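Local coordinates for protein long-chain-fatty-acid--CoA ligase FadD13 (Mycobacterium tuberculosis CDC1551, PDB 5ZRN) that belongs to the ANL superfamily of AMP-binding enzymes, of the fatty acyl-CoA synthetase type, and holds the ligand 5'-O-{[(1R)-1-hydroxydodecyl]sulfamoyl}adenosine in a pocket, at residues 59-64 with 104-109; 172-177 with 302-307; 183-188 with 214-219. All blocks are in the same frame, centred on the assembly; numbering follows the deposited sequence.

Contact 1: residues 59-64 with 104-109; sequences LLMPNS and VVIYGA
Leu60 binds through both of its backbone polar atoms to residues 106-108, and these two bonds are the polar part of the contact. Its N gives a nearly straight hydrogen bond to Ile106 O, 3.0 Å and 175° at the hydrogen, while its O receives Gly108 N at 2.9 Å, a bond bent to 153°. One residue bonding to the two on either side of its partner, Tyr107, is the regular pattern of a parallel beta ladder. Each acceptor also takes a CA-H contact: Leu59 CA comes to 3.6 Å from Ile106 O, and Tyr107 CA to 3.0 Å from Leu60 O. Leu59 itself is satisfied from the other edge, through backbone bonds with Val82 and Ile84.

On one face of the sheet the Leu59 and Ile106 side chains run side by side, with Leu59 CD2 3.9 Å from Ile106 CB. Met61 joins them just beyond the strand. Its thioether bends at chi3 (83°), which brings the methyl CE against Ile106 CG2 at 3.4 Å. On the other face Leu60 CB meets Tyr107 CB at 4.0 Å.

Past the ladder the chain turns away, and Asn63 and Ser64 find other partners. Asn63 OD1 takes Met206 N and Asn63 ND2 gives to Leu204 O. Ser64 OG, the N-cap of the next helix, holds Phe67 N.

The two strands are the middle pair of a four-stranded parallel sheet, between 80-83 and 130-132. Helix 65-77 lies over Leu59, Met61 and Ile106 through Leu70, and helix 112-120 over Leu60 and Tyr107 through Ile115, giving an alpha/beta sandwich.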
# COMPACT_ATOMS: atom_id res chain seq x y z
N LEU A 59 -9.62 -1.03 9.95
CA LEU A 59 -10.37 -0.83 8.72
C LEU A 59 -10.51 -2.17 8.00
O LEU A 59 -9.53 -2.69 7.47
CB LEU A 59 -9.68 0.20 7.82
CG LEU A 59 -9.46 1.59 8.43
CD1 LEU A 59 -8.57 2.41 7.52
CD2 LEU A 59 -10.80 2.31 8.64
N LEU A 60 -11.73 -2.71 8.00
CA LEU A 60 -12.09 -3.99 7.38
C LEU A 60 -13.14 -3.65 6.32
O LEU A 60 -14.35 -3.71 6.58
CB LEU A 60 -12.72 -4.92 8.41
CG LEU A 60 -12.30 -6.39 8.53
CD1 LEU A 60 -13.43 -7.17 9.17
CD2 LEU A 60 -11.97 -6.97 7.19
N MET A 61 -12.70 -3.29 5.12
CA MET A 61 -13.66 -2.89 4.08
C MET A 61 -13.09 -2.97 2.68
O MET A 61 -11.88 -2.95 2.49
CB MET A 61 -14.12 -1.46 4.36
CG MET A 61 -12.97 -0.47 4.49
SD MET A 61 -13.55 1.20 4.81
CE MET A 61 -13.78 1.15 6.58
N PRO A 62 -13.96 -3.05 1.66
CA PRO A 62 -13.46 -3.12 0.28
C PRO A 62 -12.81 -1.78 -0.05
O PRO A 62 -13.03 -0.79 0.65
CB PRO A 62 -14.73 -3.35 -0.53
CG PRO A 62 -15.74 -2.55 0.22
CD PRO A 62 -15.43 -2.91 1.67
N ASN A 63 -12.00 -1.76 -1.11
CA ASN A 63 -11.36 -0.53 -1.52
C ASN A 63 -12.49 0.45 -1.74
O ASN A 63 -13.55 0.08 -2.26
CB ASN A 63 -10.58 -0.73 -2.82
CG ASN A 63 -9.40 -1.67 -2.65
OD1 ASN A 63 -9.29 -2.37 -1.64
ND2 ASN A 63 -8.52 -1.70 -3.64
N SER A 64 -12.28 1.69 -1.34
CA SER A 64 -13.31 2.70 -1.51
C SER A 64 -12.72 4.04 -1.14
O SER A 64 -11.63 4.11 -0.56
CB SER A 64 -14.49 2.39 -0.59
OG SER A 64 -14.06 2.35 0.76
N VAL A 104 -11.49 1.12 17.86
CA VAL A 104 -12.60 1.34 16.95
C VAL A 104 -12.42 0.52 15.68
O VAL A 104 -11.33 0.47 15.12
CB VAL A 104 -12.72 2.83 16.55
CG1 VAL A 104 -13.74 2.99 15.44
CG2 VAL A 104 -13.13 3.65 17.75
N VAL A 105 -13.49 -0.12 15.22
CA VAL A 105 -13.46 -0.92 13.99
C VAL A 105 -14.51 -0.41 12.99
O VAL A 105 -15.71 -0.38 13.29
CB VAL A 105 -13.75 -2.41 14.26
CG1 VAL A 105 -13.80 -3.16 12.94
CG2 VAL A 105 -12.68 -3.00 15.14
N ILE A 106 -14.04 0.01 11.82
CA ILE A 106 -14.94 0.48 10.78
C ILE A 106 -14.94 -0.66 9.77
O ILE A 106 -13.88 -1.07 9.30
CB ILE A 106 -14.40 1.75 10.08
CG1 ILE A 106 -13.87 2.76 11.10
CG2 ILE A 106 -15.52 2.37 9.23
CD1 ILE A 106 -14.92 3.50 11.86
N TYR A 107 -16.13 -1.16 9.42
CA TYR A 107 -16.21 -2.29 8.50
C TYR A 107 -17.29 -2.12 7.44
O TYR A 107 -18.28 -1.44 7.65
CB TYR A 107 -16.45 -3.60 9.27
CG TYR A 107 -17.78 -3.65 10.02
CD1 TYR A 107 -18.93 -4.12 9.40
CD2 TYR A 107 -17.87 -3.21 11.34
CE1 TYR A 107 -20.15 -4.13 10.07
CE2 TYR A 107 -19.08 -3.22 12.02
CZ TYR A 107 -20.22 -3.68 11.38
OH TYR A 107 -21.43 -3.67 12.04
N GLY A 108 -17.07 -2.76 6.29
CA GLY A 108 -18.02 -2.68 5.21
C GLY A 108 -19.06 -3.79 5.29
O GLY A 108 -18.87 -4.78 6.01
N ALA A 109 -20.14 -3.62 4.55
CA ALA A 109 -21.23 -4.59 4.54
C ALA A 109 -20.74 -6.00 4.19
O ALA A 109 -21.22 -6.99 4.77
CB ALA A 109 -22.31 -4.14 3.57

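Contact 2: residues 172-177 with 302-307; sequences KGVVHT and ALTESC. With JSA (5'-O-{[(1R)-1-hydroxydodecyl]sulfamoyl}adenosine), chain C.
Val174 and His176, on strand 173-177, face the loop at 304-307 without strand pairing, their CA atoms 6.2 Å from that of Glu305 and 7.4 Å from that of Cys307 respectively. The loop follows strand 296-302 and carries the Ala-Leu-Thr-Glu sequence of the A5 core motif of the ANL superfamily. His176 makes the polar link. Its NE2 donates to Thr304 O at 2.8 Å and 177°, a straight bond lying in both the ring plane and the carbonyl plane. The same oxygen accepts Cys307 N from within the loop, so two N-H groups grip it. With ND1 bonded to Ser180 OG, the ring is tied at both nitrogens, which fixes its rotation. Cys307 covers one face of this imidazole: SG sits almost exactly above the ring centre, 3.9 Å from it, and CB lies nearer the rim.

Val174 packs beside this bond, its CG2 3.5 Å from Thr304 CG2. Glu305 turns its carboxylate elsewhere, OE1 bonding Tyr362 OH. In Thr304 the methyl CG2 is anti to the backbone N, and the two branches diverge: CG2 goes to Val174, OG1 to the bound ligand. Thr304 OG1 stands 3.0 Å from O1P, a sulfamoyl oxygen of JSA.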
# COMPACT_ATOMS: atom_id res chain seq x y z
N LYS A 172 3.11 -10.69 12.55
CA LYS A 172 3.45 -9.51 13.34
C LYS A 172 2.91 -8.21 12.76
O LYS A 172 2.67 -8.10 11.55
CB LYS A 172 4.98 -9.36 13.44
CG LYS A 172 5.73 -10.64 13.68
CD LYS A 172 7.21 -10.44 13.39
CE LYS A 172 7.97 -11.77 13.36
NZ LYS A 172 9.43 -11.59 13.11
N GLY A 173 2.72 -7.23 13.62
CA GLY A 173 2.23 -5.95 13.15
C GLY A 173 3.43 -5.13 12.73
O GLY A 173 4.36 -4.95 13.50
N VAL A 174 3.42 -4.64 11.49
CA VAL A 174 4.52 -3.82 11.02
C VAL A 174 4.10 -2.37 11.23
O VAL A 174 3.10 -1.93 10.68
CB VAL A 174 4.79 -4.06 9.52
CG1 VAL A 174 5.92 -3.16 9.03
CG2 VAL A 174 5.15 -5.52 9.31
N VAL A 175 4.84 -1.64 12.05
CA VAL A 175 4.44 -0.27 12.28
C VAL A 175 5.25 0.73 11.47
O VAL A 175 6.48 0.72 11.49
CB VAL A 175 4.46 0.09 13.80
CG1 VAL A 175 4.79 -1.13 14.61
CG2 VAL A 175 5.41 1.24 14.09
N HIS A 176 4.53 1.58 10.75
CA HIS A 176 5.14 2.60 9.93
C HIS A 176 4.69 3.95 10.45
O HIS A 176 3.60 4.09 10.99
CB HIS A 176 4.73 2.44 8.47
CG HIS A 176 5.52 1.40 7.73
ND1 HIS A 176 6.87 1.55 7.45
CD2 HIS A 176 5.17 0.19 7.23
CE1 HIS A 176 7.31 0.49 6.82
NE2 HIS A 176 6.30 -0.36 6.67
N THR A 177 5.55 4.94 10.27
CA THR A 177 5.30 6.30 10.73
C THR A 177 4.99 7.17 9.52
O THR A 177 5.01 6.71 8.39
CB THR A 177 6.56 6.85 11.39
OG1 THR A 177 7.61 6.91 10.41
CG2 THR A 177 7.00 5.95 12.54
N ALA A 302 10.06 -5.87 -2.71
CA ALA A 302 9.84 -5.15 -1.46
C ALA A 302 9.16 -6.04 -0.43
O ALA A 302 8.75 -7.18 -0.73
CB ALA A 302 8.99 -3.91 -1.72
N LEU A 303 9.06 -5.51 0.78
CA LEU A 303 8.44 -6.22 1.89
C LEU A 303 7.52 -5.24 2.59
O LEU A 303 7.55 -4.04 2.31
CB LEU A 303 9.48 -6.70 2.89
CG LEU A 303 10.54 -7.71 2.47
CD1 LEU A 303 11.52 -7.10 1.47
CD2 LEU A 303 11.27 -8.17 3.73
N THR A 304 6.72 -5.76 3.52
CA THR A 304 5.81 -4.92 4.29
C THR A 304 6.69 -4.02 5.15
O THR A 304 6.41 -2.84 5.31
CB THR A 304 4.93 -5.79 5.18
OG1 THR A 304 4.11 -6.63 4.36
CG2 THR A 304 4.04 -4.93 6.05
N GLU A 305 7.76 -4.60 5.67
CA GLU A 305 8.71 -3.89 6.51
C GLU A 305 9.38 -2.71 5.81
O GLU A 305 9.85 -1.79 6.48
CB GLU A 305 9.77 -4.87 7.00
CG GLU A 305 9.30 -5.89 8.03
CD GLU A 305 8.62 -7.12 7.43
OE1 GLU A 305 8.61 -8.16 8.13
OE2 GLU A 305 8.10 -7.06 6.30
N SER A 306 9.45 -2.74 4.48
CA SER A 306 10.07 -1.65 3.73
C SER A 306 9.01 -0.75 3.11
O SER A 306 9.29 0.05 2.22
CB SER A 306 10.99 -2.19 2.63
OG SER A 306 10.27 -2.92 1.66
N CYS A 307 7.78 -0.89 3.61
CA CYS A 307 6.66 -0.08 3.16
C CYS A 307 6.40 -0.16 1.65
O CYS A 307 5.93 0.81 1.04
CB CYS A 307 6.89 1.38 3.58
SG CYS A 307 5.39 2.33 3.78
C4 JSA C . 9.78 -11.30 -4.00
C5 JSA C . 9.64 -10.20 -4.85
C6 JSA C . 10.22 -10.26 -6.11
N9 JSA C . 9.13 -11.01 -2.88
C2 JSA C . 11.01 -12.39 -5.63
C12 JSA C . 9.79 2.09 -6.11
C11 JSA C . 8.69 1.12 -6.53
C10 JSA C . 8.82 -0.21 -5.79
C9' JSA C . 7.72 -1.19 -6.19
C8' JSA C . 7.83 -2.48 -5.37
C7' JSA C . 6.70 -3.46 -5.68
C6' JSA C . 6.76 -4.65 -4.73
C5' JSA C . 5.64 -5.66 -4.98
C4' JSA C . 5.71 -6.80 -3.97
C3' JSA C . 5.48 -6.27 -2.55
C2' JSA C . 5.83 -7.32 -1.49
C1' JSA C . 5.60 -6.74 -0.09
O1 JSA C . 4.20 -6.62 0.14
N8 JSA C . 6.20 -7.60 0.94
S1 JSA C . 5.37 -8.98 1.16
O2P JSA C . 4.29 -9.09 0.12
O1P JSA C . 4.74 -8.97 2.53
O5' JSA C . 6.26 -10.09 1.05
C5A JSA C . 7.67 -9.85 0.96
C4A JSA C . 8.39 -11.06 0.35
O4' JSA C . 7.87 -11.40 -0.94
C3A JSA C . 9.87 -10.73 0.09
O3' JSA C . 10.60 -10.87 1.31
C2A JSA C . 10.19 -11.92 -0.82
O2' JSA C . 10.24 -13.12 -0.05
C1A JSA C . 8.95 -11.92 -1.73
C8 JSA C . 8.61 -9.79 -3.00
N7 JSA C . 8.91 -9.29 -4.20
N3 JSA C . 10.47 -12.37 -4.42
N1 JSA C . 10.89 -11.37 -6.46
N6 JSA C . 10.11 -9.25 -6.96

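Contact 3: residues 183-188 with 214-219; sequences SAASSW and TVIFSA. With JSA (5'-O-{[(1R)-1-hydroxydodecyl]sulfamoyl}adenosine), chain C.
Trp188 and Ala185 of helix 183-188 meet Phe217 of helix 214-219 where the two segments cross at -68°, their axes 8.6 Å apart at the closest. The backbones come together at Ala185, whose small CB rests on Phe217 CB at 3.5 Å, while Ile216 CG2 touches that methyl more loosely.

Starting from Trp188 CB, the first neighbour is Phe217 CD2, 3.6 Å away. CG is anti to the carbonyl carbon and beside the backbone N (chi1 -79°), a turn that lets the indole offer a face to the ligand and an edge to Phe217. CG itself meets C12 and C11 of JSA. CD1 meets the last carbon of the chain, C12, at 3.3 Å. NE1 faces C11 and C10 across the same ring face and also makes a weak hydrogen bond to Gly308 O. CE2 meets C11 and C10 as well. Farther along, CZ2 comes to 3.3 Å from JSA C9', so the alkyl tail stretches over one face of the indole.

Helix 209-221 is the helix of a beta-alpha-beta crossover: it joins strands 199-202 and 224-227, parallel neighbours in the nine-stranded mixed sheet, and Thr214 and Phe217 reach back to Leu200. Helix 178-191 packs against it and carries Trp188 to the pocket.

The six-membered part of the indole turns an edge toward the Phe217 face, a T-shaped pair with centroids 5.9 Å apart and planes at 67°. At the far end, Trp188 CZ3 lies 3.6 Å from Thr214 OG1, a hydroxyl hydrogen-bonded to Ala210 O.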
# COMPACT_ATOMS: atom_id res chain seq x y z
N SER A 183 8.67 8.79 3.04
CA SER A 183 9.89 8.42 2.34
C SER A 183 9.63 7.38 1.26
O SER A 183 10.17 7.48 0.15
CB SER A 183 10.95 7.91 3.33
OG SER A 183 11.39 8.96 4.18
N ALA A 184 8.81 6.38 1.56
CA ALA A 184 8.49 5.34 0.60
C ALA A 184 7.77 5.90 -0.64
O ALA A 184 8.21 5.67 -1.78
CB ALA A 184 7.64 4.26 1.25
N ALA A 185 6.67 6.61 -0.42
CA ALA A 185 5.90 7.19 -1.50
C ALA A 185 6.79 8.16 -2.28
O ALA A 185 6.62 8.35 -3.49
CB ALA A 185 4.67 7.92 -0.94
N SER A 186 7.73 8.76 -1.56
CA SER A 186 8.66 9.71 -2.15
C SER A 186 9.64 8.93 -3.04
O SER A 186 9.97 9.36 -4.15
CB SER A 186 9.41 10.44 -1.03
OG SER A 186 9.90 11.68 -1.50
N SER A 187 10.08 7.78 -2.55
CA SER A 187 10.98 6.93 -3.29
C SER A 187 10.35 6.49 -4.62
O SER A 187 10.98 6.55 -5.67
CB SER A 187 11.32 5.69 -2.47
OG SER A 187 12.09 4.81 -3.26
N TRP A 188 9.09 6.06 -4.55
CA TRP A 188 8.34 5.62 -5.72
C TRP A 188 8.14 6.75 -6.74
O TRP A 188 8.40 6.57 -7.93
CB TRP A 188 6.96 5.11 -5.29
CG TRP A 188 6.93 3.72 -4.71
CD1 TRP A 188 7.77 3.20 -3.77
CD2 TRP A 188 5.97 2.70 -5.01
NE1 TRP A 188 7.40 1.91 -3.47
CE2 TRP A 188 6.30 1.58 -4.21
CE3 TRP A 188 4.87 2.61 -5.88
CZ2 TRP A 188 5.56 0.38 -4.25
CZ3 TRP A 188 4.14 1.43 -5.91
CH2 TRP A 188 4.49 0.33 -5.11
N THR A 214 0.60 3.25 -2.81
CA THR A 214 0.18 3.76 -4.11
C THR A 214 -0.80 4.93 -4.01
O THR A 214 -0.64 5.93 -4.72
CB THR A 214 -0.43 2.64 -4.98
OG1 THR A 214 0.59 1.67 -5.28
CG2 THR A 214 -0.98 3.19 -6.29
N VAL A 215 -1.79 4.84 -3.12
CA VAL A 215 -2.75 5.93 -2.99
C VAL A 215 -2.06 7.17 -2.41
O VAL A 215 -2.39 8.30 -2.76
CB VAL A 215 -3.97 5.56 -2.07
CG1 VAL A 215 -4.55 4.22 -2.47
CG2 VAL A 215 -3.56 5.55 -0.62
N ILE A 216 -1.10 6.94 -1.52
CA ILE A 216 -0.39 8.03 -0.88
C ILE A 216 0.56 8.70 -1.88
O ILE A 216 0.56 9.92 -2.02
CB ILE A 216 0.38 7.52 0.37
CG1 ILE A 216 -0.64 7.04 1.42
CG2 ILE A 216 1.25 8.63 0.96
CD1 ILE A 216 -0.03 6.30 2.57
N PHE A 217 1.34 7.89 -2.58
CA PHE A 217 2.27 8.43 -3.56
C PHE A 217 1.52 9.14 -4.69
O PHE A 217 2.04 10.08 -5.29
CB PHE A 217 3.19 7.29 -4.04
CG PHE A 217 3.24 7.09 -5.53
CD1 PHE A 217 2.18 6.50 -6.21
CD2 PHE A 217 4.39 7.42 -6.24
CE1 PHE A 217 2.27 6.22 -7.57
CE2 PHE A 217 4.49 7.15 -7.60
CZ PHE A 217 3.42 6.55 -8.26
N SER A 218 0.28 8.71 -4.95
CA SER A 218 -0.54 9.33 -6.00
C SER A 218 -0.96 10.74 -5.58
O SER A 218 -1.01 11.66 -6.41
CB SER A 218 -1.80 8.49 -6.28
OG SER A 218 -1.47 7.25 -6.87
N ALA A 219 -1.25 10.92 -4.29
CA ALA A 219 -1.64 12.23 -3.78
C ALA A 219 -0.42 13.14 -3.78
O ALA A 219 -0.53 14.34 -4.02
CB ALA A 219 -2.18 12.10 -2.36
C4 JSA C . 9.78 -11.30 -4.00
C5 JSA C . 9.64 -10.20 -4.85
C6 JSA C . 10.22 -10.26 -6.11
N9 JSA C . 9.13 -11.01 -2.88
C2 JSA C . 11.01 -12.39 -5.63
C12 JSA C . 9.79 2.09 -6.11
C11 JSA C . 8.69 1.12 -6.53
C10 JSA C . 8.82 -0.21 -5.79
C9' JSA C . 7.72 -1.19 -6.19
C8' JSA C . 7.83 -2.48 -5.37
C7' JSA C . 6.70 -3.46 -5.68
C6' JSA C . 6.76 -4.65 -4.73
C5' JSA C . 5.64 -5.66 -4.98
C4' JSA C . 5.71 -6.80 -3.97
C3' JSA C . 5.48 -6.27 -2.55
C2' JSA C . 5.83 -7.32 -1.49
C1' JSA C . 5.60 -6.74 -0.09
O1 JSA C . 4.20 -6.62 0.14
N8 JSA C . 6.20 -7.60 0.94
S1 JSA C . 5.37 -8.98 1.16
O2P JSA C . 4.29 -9.09 0.12
O1P JSA C . 4.74 -8.97 2.53
O5' JSA C . 6.26 -10.09 1.05
C5A JSA C . 7.67 -9.85 0.96
C4A JSA C . 8.39 -11.06 0.35
O4' JSA C . 7.87 -11.40 -0.94
C3A JSA C . 9.87 -10.73 0.09
O3' JSA C . 10.60 -10.87 1.31
C2A JSA C . 10.19 -11.92 -0.82
O2' JSA C . 10.24 -13.12 -0.05
C1A JSA C . 8.95 -11.92 -1.73
C8 JSA C . 8.61 -9.79 -3.00
N7 JSA C . 8.91 -9.29 -4.20
N3 JSA C . 10.47 -12.37 -4.42
N1 JSA C . 10.89 -11.37 -6.46
N6 JSA C . 10.11 -9.25 -6.96

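In the fold
Contact 1 closes before the other two open and lies in the four-stranded parallel sheet, its centre 21 Å from that of contact 2 and 22 Å from that of contact 3. Helix 65-77 bridges the gap, covering the contact 1 strands and also meeting helix 209-221 of contact 3. Contacts 2 and 3 are closer, 14 Å between centres, and contact 3 is nested within the chain loop that contact 2 closes. Strand 173-177 runs straight into helix 178-191, and Cys307 CB touches Ala184 CB at 3.8 Å. Contact 2 borders JSA round the sulfamoyl group, ribose and start of the alkyl chain, contact 3 along the far tail, so both contribute residues to its pocket.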